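PlaB phospholipase (Legionella pneumophila, PDB 6ZTI) probably hydrolyses phospholipids as an alpha/beta hydrolase, with an activity controlled by NAD(H)-mediated tetramerization. Local coordinates at residues 68-73 and 106-111; 97-102 and 128-133. One frame throughout, in Å; residues are numbered along the deposited sequence.

Contact 1. Residues 68-73 and 106-111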
ATOM      1  N   THR B  68      -4.182  -1.805 -23.526  1.00 24.82           N
ATOM      2  CA  THR B  68      -5.279  -0.982 -23.046  1.00 20.12           C
ATOM      3  C   THR B  68      -6.427  -0.968 -24.056  1.00 17.01           C
ATOM      4  O   THR B  68      -6.273  -1.339 -25.227  1.00 18.16           O
ATOM      5  CB  THR B  68      -4.810   0.456 -22.782  1.00 19.16           C
ATOM      6  OG1 THR B  68      -4.560   1.111 -24.033  1.00 21.68           O
ATOM      7  CG2 THR B  68      -3.531   0.481 -21.926  1.00 23.42           C
ATOM      8  N   VAL B  69      -7.594  -0.516 -23.585  1.00 16.52           N
ATOM      9  CA  VAL B  69      -8.744  -0.350 -24.472  1.00 15.43           C
ATOM     10  C   VAL B  69      -8.407   0.645 -25.576  1.00 13.18           C
ATOM     11  O   VAL B  69      -8.780   0.458 -26.740  1.00 15.89           O
ATOM     12  CB  VAL B  69      -9.983   0.074 -23.658  1.00 11.19           C
ATOM     13  CG1 VAL B  69     -11.158   0.429 -24.560  1.00 11.25           C
ATOM     14  CG2 VAL B  69     -10.386  -1.040 -22.715  1.00 17.13           C
ATOM     15  N   ASP B  70      -7.674   1.704 -25.233  1.00 14.81           N
ATOM     16  CA  ASP B  70      -7.168   2.630 -26.239  1.00 13.68           C
ATOM     17  C   ASP B  70      -6.331   1.911 -27.296  1.00 16.41           C
ATOM     18  O   ASP B  70      -6.513   2.132 -28.500  1.00 13.45           O
ATOM     19  CB  ASP B  70      -6.336   3.707 -25.554  1.00 20.83           C
ATOM     20  CG  ASP B  70      -5.677   4.649 -26.543  1.00 21.62           C
ATOM     21  OD1 ASP B  70      -6.414   5.403 -27.215  1.00 20.20           O
ATOM     22  OD2 ASP B  70      -4.429   4.642 -26.628  1.00 25.26           O
ATOM     23  N   ASP B  71      -5.378   1.079 -26.856  1.00 11.39           N
ATOM     24  CA  ASP B  71      -4.562   0.272 -27.761  1.00 16.38           C
ATOM     25  C   ASP B  71      -5.420  -0.573 -28.698  1.00 13.69           C
ATOM     26  O   ASP B  71      -5.159  -0.648 -29.905  1.00 13.25           O
ATOM     27  CB  ASP B  71      -3.644  -0.672 -26.971  1.00 21.07           C
ATOM     28  CG  ASP B  71      -2.583   0.041 -26.133  1.00 28.97           C
ATOM     29  OD1 ASP B  71      -2.319   1.257 -26.302  1.00 22.76           O
ATOM     30  OD2 ASP B  71      -1.996  -0.672 -25.282  1.00 19.30           O
ATOM     31  N   ILE B  72      -6.433  -1.251 -28.146  1.00 12.43           N
ATOM     32  CA  ILE B  72      -7.210  -2.187 -28.945  1.00  9.96           C
ATOM     33  C   ILE B  72      -8.047  -1.442 -29.975  1.00  9.60           C
ATOM     34  O   ILE B  72      -8.217  -1.908 -31.102  1.00  9.65           O
ATOM     35  CB  ILE B  72      -8.089  -3.064 -28.037  1.00  9.46           C
ATOM     36  CG1 ILE B  72      -7.215  -3.951 -27.143  1.00 15.57           C
ATOM     37  CG2 ILE B  72      -9.030  -3.926 -28.861  1.00 13.08           C
ATOM     38  CD1 ILE B  72      -7.957  -4.524 -25.949  1.00 17.79           C
ATOM     39  N   ALA B  73      -8.619  -0.300 -29.594  1.00  9.86           N
ATOM     40  CA  ALA B  73      -9.399   0.485 -30.550  1.00 11.99           C
ATOM     41  C   ALA B  73      -8.506   1.029 -31.660  1.00 12.20           C
ATOM     42  O   ALA B  73      -8.888   1.021 -32.836  1.00 13.42           O
ATOM     43  CB  ALA B  73     -10.125   1.616 -29.825  1.00 14.42           C
ATOM     44  N   VAL B 106     -15.477  -0.934 -29.765  1.00  8.37           N
ATOM     45  CA  VAL B 106     -15.897  -0.286 -31.001  1.00 13.89           C
ATOM     46  C   VAL B 106     -16.388   1.133 -30.729  1.00 11.55           C
ATOM     47  O   VAL B 106     -16.203   2.024 -31.566  1.00 12.36           O
ATOM     48  CB  VAL B 106     -16.964  -1.139 -31.707  1.00 13.27           C
ATOM     49  CG1 VAL B 106     -17.556  -0.395 -32.903  1.00 18.45           C
ATOM     50  CG2 VAL B 106     -16.344  -2.458 -32.160  1.00 11.83           C
ATOM     51  N   ARG B 107     -16.996   1.375 -29.561  1.00 11.43           N
ATOM     52  CA  ARG B 107     -17.434   2.727 -29.232  1.00  7.78           C
ATOM     53  C   ARG B 107     -16.250   3.655 -28.976  1.00  8.01           C
ATOM     54  O   ARG B 107     -16.329   4.848 -29.271  1.00 15.13           O
ATOM     55  CB  ARG B 107     -18.354   2.714 -28.018  1.00  8.12           C
ATOM     56  CG  ARG B 107     -19.724   2.044 -28.265  1.00  7.83           C
ATOM     57  CD  ARG B 107     -20.731   2.503 -27.261  1.00 14.59           C
ATOM     58  NE  ARG B 107     -20.380   2.141 -25.891  1.00 13.67           N
ATOM     59  CZ  ARG B 107     -20.133   2.995 -24.902  1.00  8.31           C
ATOM     60  NH1 ARG B 107     -20.164   4.316 -25.086  1.00 12.94           N
ATOM     61  NH2 ARG B 107     -19.845   2.512 -23.702  1.00  9.52           N
ATOM     62  N   LYS B 108     -15.173   3.139 -28.383  1.00  7.94           N
ATOM     63  CA  LYS B 108     -13.950   3.917 -28.230  1.00  8.32           C
ATOM     64  C   LYS B 108     -13.304   4.196 -29.584  1.00  9.13           C
ATOM     65  O   LYS B 108     -12.793   5.299 -29.825  1.00  9.07           O
ATOM     66  CB  LYS B 108     -12.987   3.161 -27.314  1.00  8.59           C
ATOM     67  CG  LYS B 108     -11.651   3.830 -27.108  1.00  8.87           C
ATOM     68  CD  LYS B 108     -11.744   5.157 -26.384  1.00  9.29           C
ATOM     69  CE  LYS B 108     -10.344   5.737 -26.135  1.00 13.42           C
ATOM     70  NZ  LYS B 108     -10.383   7.098 -25.593  1.00 21.88           N
ATOM     71  N   TRP B 109     -13.308   3.205 -30.477  1.00  8.79           N
ATOM     72  CA  TRP B 109     -12.807   3.417 -31.829  1.00 11.73           C
ATOM     73  C   TRP B 109     -13.587   4.514 -32.546  1.00 11.98           C
ATOM     74  O   TRP B 109     -12.995   5.428 -33.136  1.00 12.29           O
ATOM     75  CB  TRP B 109     -12.874   2.108 -32.612  1.00  8.68           C
ATOM     76  CG  TRP B 109     -12.669   2.304 -34.083  1.00  9.18           C
ATOM     77  CD1 TRP B 109     -11.486   2.511 -34.728  1.00 10.47           C
ATOM     78  CD2 TRP B 109     -13.684   2.326 -35.092  1.00 11.86           C
ATOM     79  NE1 TRP B 109     -11.702   2.664 -36.077  1.00 13.16           N
ATOM     80  CE2 TRP B 109     -13.043   2.555 -36.328  1.00 11.65           C
ATOM     81  CE3 TRP B 109     -15.068   2.183 -35.071  1.00 14.12           C
ATOM     82  CZ2 TRP B 109     -13.742   2.639 -37.525  1.00 14.05           C
ATOM     83  CZ3 TRP B 109     -15.762   2.259 -36.263  1.00 18.10           C
ATOM     84  CH2 TRP B 109     -15.101   2.484 -37.472  1.00 18.89           C
ATOM     85  N   MET B 110     -14.925   4.440 -32.506  1.00  9.02           N
ATOM     86  CA  MET B 110     -15.743   5.518 -33.050  1.00 12.12           C
ATOM     87  C   MET B 110     -15.345   6.862 -32.444  1.00 10.30           C
ATOM     88  O   MET B 110     -15.246   7.867 -33.151  1.00 10.26           O
ATOM     89  CB  MET B 110     -17.230   5.245 -32.784  1.00  9.37           C
ATOM     90  CG  MET B 110     -17.803   4.076 -33.561  1.00 15.85           C
ATOM     91  SD  MET B 110     -19.449   3.560 -33.023  1.00 14.14           S
ATOM     92  CE  MET B 110     -20.362   5.059 -33.414  1.00 21.09           C
ATOM     93  N   ASP B 111     -15.081   6.888 -31.138  1.00 10.12           N
ATOM     94  CA  ASP B 111     -14.777   8.152 -30.474  1.00  9.90           C
ATOM     95  C   ASP B 111     -13.400   8.655 -30.888  1.00 11.94           C
ATOM     96  O   ASP B 111     -13.208   9.857 -31.091  1.00 11.07           O
ATOM     97  CB  ASP B 111     -14.877   7.967 -28.954  1.00  9.67           C
ATOM     98  CG  ASP B 111     -15.035   9.280 -28.197  1.00 17.69           C
ATOM     99  OD1 ASP B 111     -16.077   9.943 -28.352  1.00 10.85           O
ATOM    100  OD2 ASP B 111     -14.126   9.630 -27.415  1.00 13.59           O
TER
HETATM  101  O   HOH W   1      -7.586   7.409 -25.437  1.00 20.22           O

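Contact 2. Residues 97-102 and 128-133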
ATOM      1  N   ILE B  97     -20.880  -6.794 -35.073  1.00 12.36           N
ATOM      2  CA  ILE B  97     -21.613  -7.558 -34.082  1.00  9.23           C
ATOM      3  C   ILE B  97     -20.620  -7.851 -32.969  1.00  9.15           C
ATOM      4  O   ILE B  97     -19.637  -8.571 -33.177  1.00 14.18           O
ATOM      5  CB  ILE B  97     -22.205  -8.842 -34.674  1.00 12.76           C
ATOM      6  CG1 ILE B  97     -23.181  -8.505 -35.813  1.00 13.54           C
ATOM      7  CG2 ILE B  97     -22.883  -9.643 -33.598  1.00 15.06           C
ATOM      8  CD1 ILE B  97     -23.545  -9.704 -36.681  1.00 15.38           C
ATOM      9  N   THR B  98     -20.851  -7.274 -31.799  1.00 11.58           N
ATOM     10  CA  THR B  98     -19.910  -7.344 -30.695  1.00 10.82           C
ATOM     11  C   THR B  98     -20.516  -8.108 -29.527  1.00  9.80           C
ATOM     12  O   THR B  98     -21.735  -8.222 -29.396  1.00 14.57           O
ATOM     13  CB  THR B  98     -19.511  -5.931 -30.233  1.00 10.73           C
ATOM     14  OG1 THR B  98     -20.586  -5.363 -29.480  1.00 13.69           O
ATOM     15  CG2 THR B  98     -19.207  -5.009 -31.434  1.00 12.82           C
ATOM     16  N   HIS B  99     -19.641  -8.631 -28.670  1.00  8.30           N
ATOM     17  CA  HIS B  99     -20.038  -9.305 -27.447  1.00  8.09           C
ATOM     18  C   HIS B  99     -19.177  -8.766 -26.317  1.00 10.63           C
ATOM     19  O   HIS B  99     -17.973  -8.546 -26.487  1.00  9.50           O
ATOM     20  CB  HIS B  99     -19.897 -10.838 -27.568  1.00  9.81           C
ATOM     21  CG  HIS B  99     -20.304 -11.593 -26.336  1.00  9.45           C
ATOM     22  ND1 HIS B  99     -19.444 -12.435 -25.666  1.00  9.09           N
ATOM     23  CD2 HIS B  99     -21.476 -11.636 -25.658  1.00 13.16           C
ATOM     24  CE1 HIS B  99     -20.066 -12.959 -24.624  1.00 12.12           C
ATOM     25  NE2 HIS B  99     -21.302 -12.493 -24.596  1.00 11.00           N
ATOM     26  N   SER B 100     -19.818  -8.508 -25.181  1.00 10.56           N
ATOM     27  CA  SER B 100     -19.131  -8.121 -23.955  1.00  9.24           C
ATOM     28  C   SER B 100     -18.254  -6.898 -24.214  1.00 10.32           C
ATOM     29  O   SER B 100     -18.772  -5.850 -24.619  1.00 11.47           O
ATOM     30  CB  SER B 100     -18.390  -9.358 -23.433  1.00 11.79           C
ATOM     31  OG  SER B 100     -17.737  -9.098 -22.212  1.00 25.93           O
ATOM     32  N   THR B 101     -16.947  -6.984 -23.978  1.00 13.36           N
ATOM     33  CA  THR B 101     -16.086  -5.812 -24.093  1.00 11.64           C
ATOM     34  C   THR B 101     -16.005  -5.280 -25.514  1.00 11.79           C
ATOM     35  O   THR B 101     -15.646  -4.114 -25.707  1.00  7.93           O
ATOM     36  CB  THR B 101     -14.673  -6.148 -23.596  1.00 15.46           C
ATOM     37  OG1 THR B 101     -14.759  -6.971 -22.431  1.00 24.40           O
ATOM     38  CG2 THR B 101     -13.912  -4.877 -23.241  1.00 24.89           C
ATOM     39  N   GLY B 102     -16.299  -6.108 -26.517  1.00 11.45           N
ATOM     40  CA  GLY B 102     -16.239  -5.633 -27.886  1.00 11.98           C
ATOM     41  C   GLY B 102     -17.094  -4.400 -28.139  1.00 11.34           C
ATOM     42  O   GLY B 102     -16.770  -3.583 -29.007  1.00 13.97           O
ATOM     43  N   MET B 128     -24.556  -4.578 -30.351  1.00  8.16           N
ATOM     44  CA  MET B 128     -23.825  -4.933 -29.141  1.00 10.38           C
ATOM     45  C   MET B 128     -24.601  -5.987 -28.371  1.00  7.83           C
ATOM     46  O   MET B 128     -25.753  -5.754 -27.999  1.00 10.34           O
ATOM     47  CB  MET B 128     -23.617  -3.698 -28.264  1.00  8.60           C
ATOM     48  CG  MET B 128     -22.582  -2.723 -28.804  1.00  8.73           C
ATOM     49  SD  MET B 128     -22.628  -1.180 -27.886  1.00 10.30           S
ATOM     50  CE  MET B 128     -24.058  -0.412 -28.642  1.00  7.56           C
ATOM     51  N   LEU B 129     -23.968  -7.138 -28.129  1.00  8.61           N
ATOM     52  CA  LEU B 129     -24.551  -8.227 -27.357  1.00  6.50           C
ATOM     53  C   LEU B 129     -23.957  -8.219 -25.952  1.00  7.71           C
ATOM     54  O   LEU B 129     -22.735  -8.334 -25.782  1.00  7.92           O
ATOM     55  CB  LEU B 129     -24.298  -9.576 -28.033  1.00  7.77           C
ATOM     56  CG  LEU B 129     -24.620  -9.688 -29.528  1.00  9.18           C
ATOM     57  CD1 LEU B 129     -24.235 -11.056 -30.115  1.00 17.36           C
ATOM     58  CD2 LEU B 129     -26.099  -9.424 -29.780  1.00 19.59           C
ATOM     59  N   ALA B 130     -24.826  -8.083 -24.948  1.00  8.32           N
ATOM     60  CA  ALA B 130     -24.448  -8.004 -23.537  1.00  7.62           C
ATOM     61  C   ALA B 130     -23.191  -7.161 -23.339  1.00  7.78           C
ATOM     62  O   ALA B 130     -22.247  -7.612 -22.678  1.00  6.74           O
ATOM     63  CB  ALA B 130     -24.232  -9.400 -22.960  1.00  5.66           C
ATOM     64  N   PRO B 131     -23.153  -5.940 -23.873  1.00 11.63           N
ATOM     65  CA  PRO B 131     -21.960  -5.096 -23.722  1.00  9.28           C
ATOM     66  C   PRO B 131     -21.814  -4.563 -22.313  1.00  5.30           C
ATOM     67  O   PRO B 131     -22.798  -4.177 -21.679  1.00  9.39           O
ATOM     68  CB  PRO B 131     -22.226  -3.947 -24.694  1.00  8.74           C
ATOM     69  CG  PRO B 131     -23.712  -3.798 -24.609  1.00  9.67           C
ATOM     70  CD  PRO B 131     -24.250  -5.204 -24.524  1.00  9.36           C
ATOM     71  N   ALA B 132     -20.562  -4.499 -21.844  1.00  9.22           N
ATOM     72  CA  ALA B 132     -20.249  -3.952 -20.518  1.00 13.41           C
ATOM     73  C   ALA B 132     -20.060  -2.436 -20.608  1.00 10.15           C
ATOM     74  O   ALA B 132     -19.037  -1.872 -20.219  1.00  8.55           O
ATOM     75  CB  ALA B 132     -19.013  -4.631 -19.939  1.00 12.27           C
ATOM     76  N   ASN B 133     -21.098  -1.769 -21.119  1.00  7.52           N
ATOM     77  CA  ASN B 133     -20.969  -0.355 -21.453  1.00  4.47           C
ATOM     78  C   ASN B 133     -20.784   0.518 -20.224  1.00  7.68           C
ATOM     79  O   ASN B 133     -20.139   1.567 -20.317  1.00  7.99           O
ATOM     80  CB  ASN B 133     -22.174   0.106 -22.260  1.00  4.49           C
ATOM     81  CG  ASN B 133     -22.072  -0.304 -23.712  1.00  7.05           C
ATOM     82  OD1 ASN B 133     -21.005  -0.212 -24.329  1.00 10.09           O
ATOM     83  ND2 ASN B 133     -23.170  -0.779 -24.263  1.00  8.19           N
TER
HETATM   84  O   HOH W   2     -21.209  -6.156 -26.897  1.00 13.01           O

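Contact 1. Residues 68-73 and 106-111
Ala73 packs against Lys108 and Trp109 where two helices of the alpha/beta hydrolase fold meet. Helices 69-89 and 102-114 precede and follow the same central strand, 93-99. Their short segments lie 8.7 Å apart at the axes and cross at -73°. Ala73 and Trp109 are the nearest pair, with CA atoms 4.7 Å apart.

The apolar part is small. Ala73 CB points to the other helix and sits 3.6 Å from Trp109 N. The same methyl touches Trp109 CB, and Lys108 CG at 3.8 Å. Val69 CG1 adds a looser touch on the Lys108 chain. Trp109 CD1 comes 3.5 Å from Ala73 O, oblique to the ring; the rest of the indole leads away, and NE1 bonds to Asp77.

The polar part is indirect. Lys108 CG is anti to the backbone N, and the bend at chi2 (65°) places CD. Lys108 NZ and Asp70 OD1 stay 4.6 Å apart; one water bridges them, accepting from Lys108 NZ and donating to Asp70 OD1. Asp70 OD1 also forms a salt bridge to Arg351 of the second subunit, so its charge has a stronger partner across the assembly.

The start of helix 69-89 is closed by a capping box. Asp71 N donates to Thr68 OG1 at 2.9 Å. In return, Thr68 N donates to Asp71 OD2 at 3.0 Å, from above the carboxylate plane.

Contact 2. Residues 97-102 and 128-133
Leu129 lies beside Thr98 and Ile97 on the neighbouring parallel strand. Its CB is 3.2 Å from Thr98 O. CG is anti to the carbonyl carbon (chi1 -49°) and keeps the same 3.2 Å from that oxygen. CD1 then reaches Ile97 CG2 at 4.0 Å, and the two side chains cross obliquely.

Leu129 bonds to the neighbouring strand through both its N and its O. Its N donates to Thr98 O at 2.8 Å, from above the carbonyl plane. Its O accepts from Ser100 N at 3.0 Å, almost in line with the C=O bond (176°). On the other face of the sheet, Thr98 and Met128 point the same way, with Thr98 OG1 3.4 Å from Met128 CG.

Strand 93-99 ends here in a sharp type II' turn from His99 to Gly102, leading into helix 102-114. Ser100 has a positive phi (55°) within the sequence Thr-His-Ser-Thr-Gly. These features fit the nucleophile elbow of alpha/beta hydrolases, with Ser100 probably the nucleophile. Ser100 CB lies over one face of the His99 ring, toward its rim. Ser100 OG has a weak hydrogen bond to His266 NE2, consistent with a catalytic pair.

The loop after strand 123-129 runs beside this turn. Ser100 CA makes a CA-H...O contact with Ala130 O, a buried oxygen with no hydrogen-bonding partner in the model. Pro131 CA makes another with Ser100 O. One water lies between the two segments. It is 2.8 Å from Thr98 OG1, donates to Leu129 O at 2.9 Å, and bonds weakly to Ser100 O.

How the contacts relate
Contact 2 lies in the central sheet, and contact 1 in the helices packed beside it. Their centres are about 13 Å apart. Helix 102-114 joins them: it starts at the turn of contact 2 and carries residues 106-111 of contact 1. Contact 2 is wholly buried, rests mainly on backbone bonds, and touches no other protein chain. Contact 1 is also largely buried, with Asp70 and Lys108 partly exposed; it has no direct hydrogen bond across it and borders the second subunit. The two also meet directly. Val106 CG2 packs on Thr98 CG2, and Arg107 NE probably bonds to Asn133 OD1. Both lie away from the thio-NAD sites.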